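Local coordinates for NADH oxidoreductase (Mesorhizobium loti, PDB 3PI7), which probably binds NADPH and acts as an NAD(P)H-dependent oxidoreductase, perhaps a quinone reductase, built from a GroES-like and a Rossmann domain, at residues L30-M33 / E34-L37. Sequence-based numbering, arbitrary orientation.
Sequences LEAM and EPYL
Tyr36 folds back over Leu30, Glu31 and Ala32 in a type I-like beta-turn at Met33-Tyr36 that leads the loop after strand 10-16 into strand 37-43, the second strand of a two-stranded antiparallel sheet. Its pivot is the carbonyl of Met33: Tyr36 N lies 2.9 Å from Met33 O, tilted 40° above the carbonyl plane, and the i+4 N-H of Leu37 comes in almost head-on, so one oxygen holds both amides. The tyrosine ring packs inside the bend. Leu30 CD1 bulges against Tyr36 CD2 at 3.8 Å. Ala32 O, at the ring edge 3.3 Å from Tyr36 CD2, is buried there without a hydrogen-bond partner. Pro35 CB sits 3.7 Å above the ring plane, over the centre of one face. Glu31 reaches the hydroxyl with CG wedged between backbone N and carbonyl carbon (chi1 68°) and a second bend at chi2. On another side of the turn, the bent selenomethionine Met33 lays CE against Leu37 CD1 at 3.8 Å, the pair sitting among Leu14 and Leu16 of strand 10-16 and Pro335 and Ile331 of helix 327-338. At the far end of the ring, Tyr36 OH donates to the syn lone pair of Glu31 OE2 at 2.9 Å, the carboxylate standing 81° to the ring.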
loop_
_atom_site.group_PDB
_atom_site.type_symbol
_atom_site.label_atom_id
_atom_site.label_comp_id
_atom_site.label_asym_id
_atom_site.label_seq_id
_atom_site.Cartn_x
_atom_site.Cartn_y
_atom_site.Cartn_z
ATOM N N LEU A 30 -5.803 -13.933 -23.931
ATOM C CA LEU A 30 -5.663 -13.568 -25.340
ATOM C C LEU A 30 -6.450 -14.578 -26.128
ATOM O O LEU A 30 -5.994 -15.701 -26.345
ATOM C CB LEU A 30 -4.199 -13.501 -25.784
ATOM C CG LEU A 30 -3.992 -12.957 -27.203
ATOM C CD1 LEU A 30 -4.306 -11.454 -27.283
ATOM C CD2 LEU A 30 -2.619 -13.277 -27.701
ATOM N N GLU A 31 -7.676 -14.200 -26.435
ATOM C CA GLU A 31 -8.659 -15.001 -27.120
ATOM C C GLU A 31 -8.354 -15.084 -28.630
ATOM O O GLU A 31 -8.648 -16.093 -29.269
ATOM C CB GLU A 31 -10.082 -14.422 -26.839
ATOM C CG GLU A 31 -10.430 -13.050 -27.432
ATOM C CD GLU A 31 -9.727 -11.775 -26.978
ATOM O OE1 GLU A 31 -8.858 -11.828 -26.078
ATOM O OE2 GLU A 31 -10.052 -10.706 -27.546
ATOM N N ALA A 32 -7.806 -14.002 -29.194
ATOM C CA ALA A 32 -7.465 -13.871 -30.608
ATOM C C ALA A 32 -6.421 -12.776 -30.802
ATOM O O ALA A 32 -6.347 -11.847 -29.986
ATOM C CB ALA A 32 -8.712 -13.554 -31.428
HETATM N N MSE A 33 -5.635 -12.868 -31.896
HETATM C CA MSE A 33 -4.643 -11.844 -32.202
HETATM C C MSE A 33 -5.204 -10.776 -33.136
HETATM O O MSE A 33 -4.791 -9.621 -33.062
HETATM C CB MSE A 33 -3.411 -12.480 -32.873
HETATM C CG MSE A 33 -2.688 -13.436 -31.978
HETATM SE SE MSE A 33 -1.303 -12.593 -31.030
HETATM C CE MSE A 33 0.180 -12.770 -32.267
ATOM N N GLU A 34 -6.148 -11.164 -34.026
ATOM C CA GLU A 34 -6.693 -10.297 -35.076
ATOM C C GLU A 34 -7.290 -8.994 -34.584
ATOM O O GLU A 34 -7.188 -8.023 -35.335
ATOM C CB GLU A 34 -7.716 -11.036 -35.937
ATOM C CG GLU A 34 -7.120 -12.207 -36.702
ATOM C CD GLU A 34 -7.060 -13.535 -35.969
ATOM O OE1 GLU A 34 -7.338 -13.581 -34.746
ATOM O OE2 GLU A 34 -6.664 -14.527 -36.618
ATOM N N PRO A 35 -7.875 -8.868 -33.374
ATOM C CA PRO A 35 -8.360 -7.534 -32.953
ATOM C C PRO A 35 -7.205 -6.563 -32.663
ATOM O O PRO A 35 -7.379 -5.339 -32.721
ATOM C CB PRO A 35 -9.080 -7.823 -31.624
ATOM C CG PRO A 35 -9.270 -9.303 -31.553
ATOM C CD PRO A 35 -8.155 -9.892 -32.337
ATOM N N TYR A 36 -6.018 -7.109 -32.394
ATOM C CA TYR A 36 -4.883 -6.352 -31.849
ATOM C C TYR A 36 -3.699 -6.245 -32.743
ATOM O O TYR A 36 -2.904 -5.314 -32.583
ATOM C CB TYR A 36 -4.411 -7.023 -30.546
ATOM C CG TYR A 36 -5.546 -7.322 -29.605
ATOM C CD1 TYR A 36 -6.328 -6.297 -29.087
ATOM C CD2 TYR A 36 -5.901 -8.638 -29.301
ATOM C CE1 TYR A 36 -7.426 -6.570 -28.268
ATOM C CE2 TYR A 36 -7.012 -8.921 -28.504
ATOM C CZ TYR A 36 -7.765 -7.884 -27.987
ATOM O OH TYR A 36 -8.836 -8.152 -27.169
ATOM N N LEU A 37 -3.514 -7.229 -33.640
ATOM C CA LEU A 37 -2.330 -7.245 -34.477
ATOM C C LEU A 37 -2.681 -7.688 -35.864
ATOM O O LEU A 37 -3.603 -8.492 -36.043
ATOM C CB LEU A 37 -1.295 -8.223 -33.880
ATOM C CG LEU A 37 -0.670 -7.860 -32.529
ATOM C CD1 LEU A 37 0.158 -9.000 -32.009
ATOM C CD2 LEU A 37 0.204 -6.625 -32.649
HETATM O O HOH W 1 -5.931 -15.308 -33.450
#